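Local structure of alkylhydroperoxidase AhpD core (Rhodospirillum rubrum, 2OUW) at residues Lys98-Thr101 with Pro102-Ala106. The protein probably acts as an oxidoreductase of the carboxymuconolactone decarboxylase family, related to the AhpD alkylhydroperoxidases that reduce peroxides through a redox-active cysteine pair. Sequence-based numbering, arbitrary orientation.
Sequences KGMT and PAQHA
Thr101 and Gln104 exchange hydrogen bonds in both directions at the start of helix 102-125. A chi1 of 64° tucks Thr101 OG1 in over its own backbone, where it accepts from Gln104 N at 3.0 Å. The outstretched side chain of Gln104 carries OE1 back to Thr101 N at 2.9 Å; this hydrogen bond is nearly straight (169°) and reaches a lone pair of OE1 in the plane of the side-chain carbonyl. The reciprocal pair is a capping box, with Thr101 as N-cap. A water donates to both Gln104 OE1 and Gly99 O. His105 N donates to Thr101 O at 2.8 Å, the first backbone bond of the helix. One residue, Met100, separates Thr101 from Gly99, the C-prime residue of the Schellman motif that ends helix 85-97; a four-residue loop, Lys98 to Thr101, joins the two helices. Apolar packing comes mainly from the selenomethionine Met100, which bends at chi3 (64°) to bring CE over one face of the His105 imidazole, a CH-pi contact 3.8 Å from CE to the ring centroid. Met100 SE lies oblique to that ring, and Met100 CG packs on Gln104 CB at 3.9 Å. Leu69 of helix 68-81 touches both Met100 and Gln104.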
ATOM      1  N   LYS B  98      16.239 -13.275  18.138  1.00 40.00           N
ATOM      2  CA  LYS B  98      16.000 -14.694  17.919  1.00 40.22           C
ATOM      3  C   LYS B  98      17.082 -15.409  17.080  1.00 40.64           C
ATOM      4  O   LYS B  98      16.864 -16.525  16.600  1.00 45.43           O
ATOM      5  CB  LYS B  98      14.550 -14.913  17.432  1.00 42.74           C
ATOM      6  CG  LYS B  98      13.507 -14.612  18.574  1.00 45.64           C
ATOM      7  CD  LYS B  98      12.071 -14.360  18.058  1.00 55.97           C
ATOM      8  CE  LYS B  98      11.206 -13.425  18.985  1.00 58.84           C
ATOM      9  NZ  LYS B  98       9.758 -13.192  18.494  1.00 47.59           N
ATOM     10  N   GLY B  99      18.256 -14.797  16.929  1.00 37.15           N
ATOM     11  CA  GLY B  99      19.402 -15.437  16.269  1.00 37.48           C
ATOM     12  C   GLY B  99      19.707 -15.082  14.817  1.00 37.85           C
ATOM     13  O   GLY B  99      20.623 -15.653  14.218  1.00 35.52           O
HETATM   14  N   MSE B 100      18.966 -14.140  14.230  1.00 38.20           N
HETATM   15  CA  MSE B 100      19.227 -13.749  12.838  1.00 37.69           C
HETATM   16  C   MSE B 100      20.664 -13.272  12.680  1.00 37.40           C
HETATM   17  O   MSE B 100      21.122 -12.383  13.402  1.00 38.07           O
HETATM   18  CB  MSE B 100      18.263 -12.659  12.376  1.00 39.08           C
HETATM   19  CG  MSE B 100      18.351 -12.407  10.875  1.00 35.01           C
HETATM   20 SE   MSE B 100      17.063 -11.178  10.250  0.75 32.99          SE
HETATM   21  CE  MSE B 100      17.818  -9.701  11.310  1.00 28.42           C
ATOM     22  N   THR B 101      21.376 -13.938  11.778  1.00 38.35           N
ATOM     23  CA  THR B 101      22.734 -13.603  11.392  1.00 36.72           C
ATOM     24  C   THR B 101      22.722 -12.500  10.320  1.00 37.92           C
ATOM     25  O   THR B 101      21.692 -12.266   9.666  1.00 38.49           O
ATOM     26  CB  THR B 101      23.469 -14.836  10.822  1.00 35.84           C
ATOM     27  OG1 THR B 101      22.839 -15.272   9.610  1.00 39.02           O
ATOM     28  CG2 THR B 101      23.506 -15.985  11.840  1.00 38.39           C
ATOM     29  N   PRO B 102      23.858 -11.795  10.155  1.00 38.69           N
ATOM     30  CA  PRO B 102      24.052 -10.895   9.010  1.00 38.37           C
ATOM     31  C   PRO B 102      23.710 -11.518   7.667  1.00 39.14           C
ATOM     32  O   PRO B 102      23.008 -10.900   6.857  1.00 38.83           O
ATOM     33  CB  PRO B 102      25.540 -10.567   9.077  1.00 36.65           C
ATOM     34  CG  PRO B 102      25.841 -10.612  10.519  1.00 40.40           C
ATOM     35  CD  PRO B 102      24.999 -11.739  11.081  1.00 37.87           C
ATOM     36  N   ALA B 103      24.223 -12.723   7.424  1.00 38.63           N
ATOM     37  CA  ALA B 103      23.912 -13.461   6.201  1.00 37.82           C
ATOM     38  C   ALA B 103      22.391 -13.664   6.008  1.00 37.79           C
ATOM     39  O   ALA B 103      21.855 -13.472   4.910  1.00 37.38           O
ATOM     40  CB  ALA B 103      24.602 -14.780   6.239  1.00 37.40           C
ATOM     41  N   GLN B 104      21.707 -14.062   7.080  1.00 36.40           N
ATOM     42  CA  GLN B 104      20.270 -14.297   7.020  1.00 35.64           C
ATOM     43  C   GLN B 104      19.518 -12.991   6.772  1.00 34.98           C
ATOM     44  O   GLN B 104      18.615 -12.948   5.956  1.00 33.77           O
ATOM     45  CB  GLN B 104      19.765 -14.962   8.305  1.00 37.35           C
ATOM     46  CG  GLN B 104      20.178 -16.429   8.443  1.00 37.69           C
ATOM     47  CD  GLN B 104      19.840 -16.990   9.805  1.00 39.24           C
ATOM     48  OE1 GLN B 104      19.967 -16.316  10.823  1.00 39.50           O
ATOM     49  NE2 GLN B 104      19.409 -18.240   9.830  1.00 41.81           N
ATOM     50  N   HIS B 105      19.926 -11.934   7.465  1.00 36.10           N
ATOM     51  CA  HIS B 105      19.338 -10.606   7.286  1.00 35.00           C
ATOM     52  C   HIS B 105      19.447 -10.125   5.847  1.00 33.66           C
ATOM     53  O   HIS B 105      18.490  -9.593   5.281  1.00 35.12           O
ATOM     54  CB  HIS B 105      20.033  -9.606   8.237  1.00 36.96           C
ATOM     55  CG  HIS B 105      19.296  -8.310   8.388  1.00 36.18           C
ATOM     56  ND1 HIS B 105      19.841  -7.216   9.013  1.00 38.58           N
ATOM     57  CD2 HIS B 105      18.052  -7.937   7.998  1.00 39.25           C
ATOM     58  CE1 HIS B 105      18.962  -6.229   9.018  1.00 40.79           C
ATOM     59  NE2 HIS B 105      17.866  -6.639   8.408  1.00 34.40           N
ATOM     60  N   ALA B 106      20.614 -10.333   5.252  1.00 36.00           N
ATOM     61  CA  ALA B 106      20.887  -9.878   3.902  1.00 35.60           C
ATOM     62  C   ALA B 106      19.963 -10.600   2.926  1.00 37.10           C
ATOM     63  O   ALA B 106      19.405  -9.992   2.006  1.00 37.33           O
ATOM     64  CB  ALA B 106      22.318 -10.114   3.561  1.00 35.80           C
TER
HETATM   65  O   HOH W   1      20.318 -18.072  12.876  1.00 43.27           O